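Local atomic coordinates of Orf34 (PDB entry 5KLP), a protein that transfers acetyl groups from acetyl-CoA to serine and threonine residues of host proteins, with inositol hexakisphosphate as its cofactor, impairing the host microtubule network and immunity. Residues 141-146 with 156-161; 181-186 with 190-195; 128-131 with 137-140. The protein carries 10 engineered substitutions. All blocks are in the same frame, centred on the assembly; numbering follows the deposited sequence.

Contact 1 of 3, residues 141-146 with 156-161; sequences ITEPAV and QRHNLT
Glu143, at a strand end, and His158, on a helix, meet between backbones that stay apart, the nearest CA atoms of segments 141-146 and 156-161 being those of Ile141 and His158 at 9.6 Å. The bridge is a histidine-carboxylate bond: His158 NE2 donates to Glu143 OE2 over 2.7 Å, with an N-H...O angle of 151°. The oxygen lies at the ring edge, near the imidazole plane, and accepts the N-H on its anti lone pair, the one turned away from OE1. The carboxylate stands steeply to the ring, the two planes 78° apart. Glu143 attains this pose by placing CG opposite the backbone N and then bending at chi2 (59°), which curls the acid back toward its own chain. There the other oxygen, OE1, accepts the backbone N-H of Ala145 at 2.9 Å, also on an anti lone pair. Beside this polar link, Ile141 CD1 comes within 4.4 Å of Thr161 CG2. Outside the two segments, Gln154 NE2 gives OE2 a further hydrogen bond. Glu143 is an active-site residue, with the side chains of Cys189 and His123 about 5 and 6 Å away. As a worked case of second-shell support, three N-H groups hold both carboxylate oxygens, fixing the rotation of the catalytic glutamate and tying it to the helix of its beta-alpha-beta unit.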
loop_
_atom_site.group_PDB
_atom_site.type_symbol
_atom_site.label_atom_id
_atom_site.label_comp_id
_atom_site.label_asym_id
_atom_site.label_seq_id
_atom_site.Cartn_x
_atom_site.Cartn_y
_atom_site.Cartn_z
ATOM N N ILE A 141 4.016 -7.363 5.209
ATOM C CA ILE A 141 4.266 -5.969 4.871
ATOM C C ILE A 141 4.168 -5.793 3.373
ATOM O O ILE A 141 4.909 -6.432 2.620
ATOM C CB ILE A 141 5.639 -5.515 5.357
ATOM C CG1 ILE A 141 5.720 -5.601 6.882
ATOM C CG2 ILE A 141 5.942 -4.082 4.872
ATOM C CD1 ILE A 141 7.129 -5.497 7.409
ATOM N N THR A 142 3.243 -4.956 2.924
ATOM C CA THR A 142 3.118 -4.698 1.486
ATOM C C THR A 142 3.885 -3.430 1.155
ATOM O O THR A 142 3.580 -2.340 1.667
ATOM C CB THR A 142 1.651 -4.535 1.031
ATOM O OG1 THR A 142 1.069 -3.424 1.728
ATOM C CG2 THR A 142 0.839 -5.783 1.329
ATOM N N GLU A 143 4.893 -3.603 0.313
ATOM C CA GLU A 143 5.742 -2.531 -0.189
ATOM C C GLU A 143 5.224 -2.122 -1.564
ATOM O O GLU A 143 5.375 -2.872 -2.523
ATOM C CB GLU A 143 7.200 -3.019 -0.285
ATOM C CG GLU A 143 8.139 -2.098 -1.062
ATOM C CD GLU A 143 8.219 -0.704 -0.453
ATOM O OE1 GLU A 143 7.559 0.224 -0.988
ATOM O OE2 GLU A 143 8.951 -0.549 0.562
ATOM N N PRO A 144 4.581 -0.950 -1.665
ATOM C CA PRO A 144 4.014 -0.513 -2.948
ATOM C C PRO A 144 5.063 -0.134 -3.986
ATOM O O PRO A 144 4.752 -0.088 -5.179
ATOM C CB PRO A 144 3.181 0.719 -2.560
ATOM C CG PRO A 144 2.955 0.586 -1.107
ATOM C CD PRO A 144 4.208 -0.041 -0.571
ATOM N N ALA A 145 6.276 0.183 -3.553
ATOM C CA ALA A 145 7.327 0.522 -4.520
ATOM C C ALA A 145 8.320 -0.639 -4.610
ATOM O O ALA A 145 7.958 -1.720 -5.082
ATOM C CB ALA A 145 8.023 1.835 -4.147
ATOM N N VAL A 146 9.549 -0.450 -4.128
ATOM C CA VAL A 146 10.545 -1.520 -4.193
ATOM C C VAL A 146 11.205 -1.733 -2.839
ATOM O O VAL A 146 11.333 -0.797 -2.043
ATOM C CB VAL A 146 11.634 -1.228 -5.246
ATOM C CG1 VAL A 146 11.040 -1.262 -6.648
ATOM C CG2 VAL A 146 12.318 0.122 -4.977
ATOM N N GLN A 156 17.815 -0.831 3.735
ATOM C CA GLN A 156 18.331 -0.567 5.079
ATOM C C GLN A 156 17.185 -0.260 6.064
ATOM O O GLN A 156 17.203 -0.692 7.224
ATOM C CB GLN A 156 19.335 0.603 5.024
ATOM C CG GLN A 156 19.788 1.147 6.369
ATOM C CD GLN A 156 20.269 2.606 6.292
ATOM O OE1 GLN A 156 19.687 3.435 5.581
ATOM N NE2 GLN A 156 21.335 2.915 7.024
ATOM N N ARG A 157 16.173 0.454 5.580
ATOM C CA ARG A 157 15.015 0.811 6.397
ATOM C C ARG A 157 14.155 -0.423 6.720
ATOM O O ARG A 157 13.671 -0.575 7.850
ATOM C CB ARG A 157 14.175 1.883 5.689
ATOM C CG ARG A 157 14.901 3.222 5.485
ATOM C CD ARG A 157 14.209 4.043 4.395
ATOM N NE ARG A 157 15.041 5.140 3.922
ATOM C CZ ARG A 157 14.863 5.768 2.765
ATOM N NH1 ARG A 157 13.876 5.405 1.940
ATOM N NH2 ARG A 157 15.676 6.759 2.436
ATOM N N HIS A 158 13.947 -1.291 5.730
ATOM C CA HIS A 158 13.223 -2.556 5.959
ATOM C C HIS A 158 13.982 -3.464 6.938
ATOM O O HIS A 158 13.384 -4.090 7.812
ATOM C CB HIS A 158 12.977 -3.301 4.642
ATOM C CG HIS A 158 11.827 -2.758 3.847
ATOM N ND1 HIS A 158 10.563 -2.614 4.374
ATOM C CD2 HIS A 158 11.749 -2.335 2.563
ATOM C CE1 HIS A 158 9.755 -2.126 3.449
ATOM N NE2 HIS A 158 10.449 -1.953 2.341
ATOM N N ASN A 159 15.301 -3.530 6.792
ATOM C CA ASN A 159 16.124 -4.305 7.723
ATOM C C ASN A 159 16.017 -3.790 9.156
ATOM O O ASN A 159 16.044 -4.578 10.108
ATOM C CB ASN A 159 17.590 -4.320 7.265
ATOM C CG ASN A 159 17.859 -5.433 6.253
ATOM O OD1 ASN A 159 17.247 -6.499 6.324
ATOM N ND2 ASN A 159 18.760 -5.184 5.304
ATOM N N LEU A 160 15.909 -2.472 9.319
ATOM C CA LEU A 160 15.718 -1.917 10.655
ATOM C C LEU A 160 14.412 -2.451 11.268
ATOM O O LEU A 160 14.391 -2.895 12.410
ATOM C CB LEU A 160 15.725 -0.379 10.618
ATOM C CG LEU A 160 15.546 0.345 11.958
ATOM C CD1 LEU A 160 16.685 -0.022 12.935
ATOM C CD2 LEU A 160 15.484 1.860 11.766
ATOM N N THR A 161 13.330 -2.414 10.499
ATOM C CA THR A 161 12.047 -2.947 10.950
ATOM C C THR A 161 12.162 -4.424 11.335
ATOM O O THR A 161 11.719 -4.838 12.411
ATOM C CB THR A 161 10.972 -2.773 9.859
ATOM O OG1 THR A 161 10.881 -1.391 9.524
ATOM C CG2 THR A 161 9.594 -3.267 10.336
#

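Contact 2 of 3, residues 181-186 with 190-195. Engineered in segment 181-186: Ala183 (natural residue Gln), Ala184 (natural residue Lys).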
loop_
_atom_site.group_PDB
_atom_site.type_symbol
_atom_site.label_atom_id
_atom_site.label_comp_id
_atom_site.label_asym_id
_atom_site.label_seq_id
_atom_site.Cartn_x
_atom_site.Cartn_y
_atom_site.Cartn_z
ATOM N N GLN A 181 5.666 -3.058 -6.636
ATOM C CA GLN A 181 6.137 -2.140 -7.702
ATOM C C GLN A 181 5.002 -1.397 -8.394
ATOM O O GLN A 181 5.134 -0.985 -9.556
ATOM C CB GLN A 181 6.962 -2.895 -8.776
ATOM C CG GLN A 181 8.115 -3.738 -8.198
ATOM C CD GLN A 181 8.976 -4.397 -9.275
ATOM O OE1 GLN A 181 8.877 -4.068 -10.466
ATOM N NE2 GLN A 181 9.834 -5.331 -8.855
ATOM N N ALA A 182 3.879 -1.218 -7.701
ATOM C CA ALA A 182 2.773 -0.497 -8.315
ATOM C C ALA A 182 3.082 1.010 -8.386
ATOM O O ALA A 182 2.705 1.676 -9.345
ATOM C CB ALA A 182 1.465 -0.757 -7.549
ATOM N N ALA A 183 3.775 1.534 -7.376
ATOM C CA ALA A 183 4.079 2.969 -7.303
ATOM C C ALA A 183 5.311 3.297 -8.132
ATOM O O ALA A 183 6.354 2.660 -7.975
ATOM C CB ALA A 183 4.301 3.400 -5.863
ATOM N N ALA A 184 5.198 4.310 -8.981
ATOM C CA ALA A 184 6.306 4.725 -9.838
ATOM C C ALA A 184 7.275 5.637 -9.094
ATOM O O ALA A 184 8.439 5.751 -9.462
ATOM C CB ALA A 184 5.782 5.416 -11.076
ATOM N N THR A 185 6.776 6.308 -8.061
ATOM C CA THR A 185 7.611 7.148 -7.205
ATOM C C THR A 185 7.259 6.877 -5.755
ATOM O O THR A 185 6.391 6.063 -5.463
ATOM C CB THR A 185 7.435 8.654 -7.495
ATOM O OG1 THR A 185 6.151 9.090 -7.038
ATOM C CG2 THR A 185 7.556 8.936 -8.979
ATOM N N SER A 186 7.922 7.557 -4.835
ATOM C CA SER A 186 7.565 7.383 -3.436
ATOM C C SER A 186 6.701 8.543 -2.942
ATOM O O SER A 186 6.353 8.609 -1.765
ATOM C CB SER A 186 8.821 7.217 -2.581
ATOM O OG SER A 186 9.366 5.918 -2.785
ATOM N N VAL A 190 1.767 7.034 0.804
ATOM C CA VAL A 190 0.725 7.028 1.807
ATOM C C VAL A 190 -0.603 6.588 1.195
ATOM O O VAL A 190 -1.334 5.824 1.811
ATOM C CB VAL A 190 0.546 8.397 2.466
ATOM C CG1 VAL A 190 -0.585 8.352 3.466
ATOM C CG2 VAL A 190 1.839 8.841 3.157
HETATM N N MSE A 191 -0.914 7.080 -0.004
HETATM C CA MSE A 191 -2.168 6.732 -0.667
HETATM C C MSE A 191 -2.164 5.251 -1.077
HETATM O O MSE A 191 -3.183 4.572 -0.930
HETATM C CB MSE A 191 -2.410 7.631 -1.886
HETATM C CG MSE A 191 -2.874 9.050 -1.520
HETATM SE SE MSE A 191 -4.496 9.000 -0.370
HETATM C CE MSE A 191 -3.655 9.530 1.329
ATOM N N TYR A 192 -1.036 4.745 -1.581
ATOM C CA TYR A 192 -0.967 3.312 -1.914
ATOM C C TYR A 192 -1.151 2.478 -0.652
ATOM O O TYR A 192 -1.867 1.486 -0.651
ATOM C CB TYR A 192 0.361 2.933 -2.588
ATOM C CG TYR A 192 0.400 3.255 -4.064
ATOM C CD1 TYR A 192 -0.213 2.428 -4.994
ATOM C CD2 TYR A 192 1.025 4.417 -4.525
ATOM C CE1 TYR A 192 -0.191 2.739 -6.358
ATOM C CE2 TYR A 192 1.054 4.729 -5.871
ATOM C CZ TYR A 192 0.449 3.886 -6.781
ATOM O OH TYR A 192 0.482 4.208 -8.121
ATOM N N SER A 193 -0.500 2.895 0.429
ATOM C CA SER A 193 -0.580 2.144 1.673
ATOM C C SER A 193 -2.003 2.141 2.233
ATOM O O SER A 193 -2.473 1.120 2.738
ATOM C CB SER A 193 0.405 2.716 2.706
ATOM O OG SER A 193 1.752 2.558 2.275
ATOM N N LEU A 194 -2.672 3.293 2.173
ATOM C CA LEU A 194 -4.059 3.387 2.633
ATOM C C LEU A 194 -4.952 2.517 1.758
ATOM O O LEU A 194 -5.773 1.745 2.258
ATOM C CB LEU A 194 -4.543 4.849 2.633
ATOM C CG LEU A 194 -6.020 5.072 2.964
ATOM C CD1 LEU A 194 -6.344 4.491 4.338
ATOM C CD2 LEU A 194 -6.404 6.563 2.908
ATOM N N ASN A 195 -4.790 2.632 0.447
ATOM C CA ASN A 195 -5.578 1.803 -0.457
ATOM C C ASN A 195 -5.327 0.331 -0.197
ATOM O O ASN A 195 -6.253 -0.479 -0.198
ATOM C CB ASN A 195 -5.266 2.125 -1.924
ATOM C CG ASN A 195 -6.148 1.334 -2.884
ATOM O OD1 ASN A 195 -5.778 0.259 -3.332
ATOM N ND2 ASN A 195 -7.336 1.864 -3.175
HETATM O O HOH W 1 2.583 5.910 -8.947
#
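With CG set beside the backbone N (chi1 -81°) and the ring turned nearly crosswise (chi2 -79°), Tyr192 carries its phenol from helix 189-202 to the loop residues Ala182 and Ala183. The CA atoms of Ala183 and Tyr192 stay 7.4 Å apart, and the ring spans the interval. One of its faces receives the methyl of Ala183, an engineered residue that is Gln in the natural protein: CB lies 3.9 Å from the ring centroid and 28° off the normal, a CH-pi contact. Ala183 CB sits off centre, closest to Tyr192 CE2 at 3.5 Å. From the same side of the ring plane Ala182 CB approaches obliquely, 4.0 Å from Tyr192 CE1.

The phenol oxygen is held by two partners. A water donates to Tyr192 OH over 2.8 Å and in turn accepts the backbone N-H of Ala184, another engineered position (natural Lys), at 3.1 Å. The backbone oxygen of His263, a residue of the inositol hexakisphosphate site, forms the second hydrogen bond to OH. The ring thus makes apolar contacts along its face, while its oxygen is bound to the loop through water and directly to His263.

That loop leaves strand 175-179 and leads into helix 189-202, and Ala184 and Thr185 occupy CoA-binding positions. On the same helix Asn195 reaches the bound inositol hexakisphosphate, while Met191 and Leu194 pack against helices 61-79 and 324-340.

Contact 3 of 3, residues 128-131 with 137-140; sequences DVRL and PTII
Val129 and Ile139 form a non-hydrogen-bonded pair of two antiparallel strands, and their branches lie loosely together, Val129 CG2 to Ile139 CG1 at 4.3 Å. Further along, the Leu131 side chain lies at a slant to the Pro137 ring, its CD2 3.9 Å from Pro137 CG. Leu131 starts out pointing away from the partner segment, but its end turns back to the proline. Leu98 of helix 91-98 touches all four of these residues.

Asp128, Arg130, Thr138 and Ile140 project from the reverse face. Arg130 bends at chi2 (-68°), which folds its chain back over its own strand instead of across to the neighbour. NH1 thereby reaches Asp128 OD1 at 2.7 Å in a salt bridge whose hydrogen bond is weak by angle, and it donates to Val129 O at 3.0 Å from above the carbonyl plane. Arg107 and Asp208 supply further salt bridges to Asp128 and Arg130 respectively, while His211 of helix 204-215 bonds to both Asp128 and Thr138. Across the strands, Arg130 CB comes within 3.7 Å of Thr138 OG1.

Two reciprocal pairs of backbone bonds hold the strands in register. Asp128 N reaches Ile140 O at 2.8 Å, with the return bond from Ile140, and Arg130 exchanges the same two bonds with Thr138. The axes of 128-130 and 138-140 come within 4.9 Å, with 168° between their directions. The alternation is that of antiparallel pairing, and because strands 125-130 and 138-143 follow each other directly it makes a beta hairpin, here part of the central mixed sheet, with a helix on each face.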
loop_
_atom_site.group_PDB
_atom_site.type_symbol
_atom_site.label_atom_id
_atom_site.label_comp_id
_atom_site.label_asym_id
_atom_site.label_seq_id
_atom_site.Cartn_x
_atom_site.Cartn_y
_atom_site.Cartn_z
ATOM N N ASP A 128 -0.198 -5.832 7.371
ATOM C CA ASP A 128 -1.394 -6.594 7.701
ATOM C C ASP A 128 -1.017 -7.672 8.728
ATOM O O ASP A 128 -0.149 -8.498 8.468
ATOM C CB ASP A 128 -1.981 -7.215 6.429
ATOM C CG ASP A 128 -3.287 -7.956 6.682
ATOM O OD1 ASP A 128 -3.251 -9.123 7.119
ATOM O OD2 ASP A 128 -4.357 -7.371 6.437
ATOM N N VAL A 129 -1.657 -7.651 9.894
ATOM C CA VAL A 129 -1.184 -8.423 11.035
ATOM C C VAL A 129 -2.231 -9.413 11.541
ATOM O O VAL A 129 -3.420 -9.124 11.507
ATOM C CB VAL A 129 -0.774 -7.472 12.208
ATOM C CG1 VAL A 129 -0.348 -8.260 13.462
ATOM C CG2 VAL A 129 0.328 -6.511 11.763
ATOM N N ARG A 130 -1.778 -10.586 11.982
ATOM C CA ARG A 130 -2.600 -11.489 12.779
ATOM C C ARG A 130 -1.912 -11.852 14.086
ATOM O O ARG A 130 -0.734 -12.221 14.094
ATOM C CB ARG A 130 -2.935 -12.783 12.033
ATOM C CG ARG A 130 -3.721 -12.596 10.771
ATOM C CD ARG A 130 -5.148 -12.099 11.004
ATOM N NE ARG A 130 -5.835 -12.050 9.717
ATOM C CZ ARG A 130 -5.667 -11.084 8.818
ATOM N NH1 ARG A 130 -4.860 -10.057 9.076
ATOM N NH2 ARG A 130 -6.312 -11.140 7.663
ATOM N N LEU A 131 -2.642 -11.717 15.189
ATOM C CA LEU A 131 -2.195 -12.239 16.476
ATOM C C LEU A 131 -2.651 -13.676 16.575
ATOM O O LEU A 131 -3.678 -14.034 16.002
ATOM C CB LEU A 131 -2.748 -11.414 17.638
ATOM C CG LEU A 131 -2.382 -9.931 17.590
ATOM C CD1 LEU A 131 -3.037 -9.175 18.744
ATOM C CD2 LEU A 131 -0.875 -9.713 17.566
ATOM N N PRO A 137 2.890 -13.523 16.474
ATOM C CA PRO A 137 2.095 -12.968 15.368
ATOM C C PRO A 137 2.681 -13.274 13.998
ATOM O O PRO A 137 3.853 -13.633 13.892
ATOM C CB PRO A 137 2.134 -11.454 15.629
ATOM C CG PRO A 137 2.646 -11.310 17.028
ATOM C CD PRO A 137 3.564 -12.465 17.234
ATOM N N THR A 138 1.866 -13.136 12.960
ATOM C CA THR A 138 2.348 -13.204 11.588
ATOM C C THR A 138 2.099 -11.842 10.971
ATOM O O THR A 138 1.139 -11.163 11.336
ATOM C CB THR A 138 1.666 -14.305 10.766
ATOM O OG1 THR A 138 0.248 -14.114 10.803
ATOM C CG2 THR A 138 2.007 -15.698 11.327
ATOM N N ILE A 139 2.995 -11.425 10.080
ATOM C CA ILE A 139 2.996 -10.057 9.575
ATOM C C ILE A 139 3.313 -10.044 8.089
ATOM O O ILE A 139 4.312 -10.595 7.650
ATOM C CB ILE A 139 4.012 -9.158 10.326
ATOM C CG1 ILE A 139 3.695 -9.108 11.826
ATOM C CG2 ILE A 139 4.015 -7.739 9.751
ATOM C CD1 ILE A 139 4.773 -8.456 12.674
ATOM N N ILE A 140 2.428 -9.430 7.325
ATOM C CA ILE A 140 2.624 -9.226 5.898
ATOM C C ILE A 140 2.832 -7.744 5.650
ATOM O O ILE A 140 1.930 -6.957 5.864
ATOM C CB ILE A 140 1.415 -9.687 5.099
ATOM C CG1 ILE A 140 1.162 -11.178 5.323
ATOM C CG2 ILE A 140 1.588 -9.364 3.607
ATOM C CD1 ILE A 140 -0.182 -11.607 4.808
#

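All three contacts are buried, yet they show how chemistry follows position in one fold. Contacts 1 and 3 share strand 138-143: contact 3 is the backbone pairing of its first half, while in contact 1 its end, still within the sheet, also presents an active-site side chain to a helix. Contact 2 lies nearest the centre of the chain and joins a loop to a helix by aromatic packing and a water, close to both the CoA and the inositol hexakisphosphate sites. Contacts 1 and 2 meet directly, Pro144 O lying 2.9 Å from Ala183 N in a probable hydrogen bond. Contact 3 stands apart from contact 2, their nearest atoms about 9 Å away.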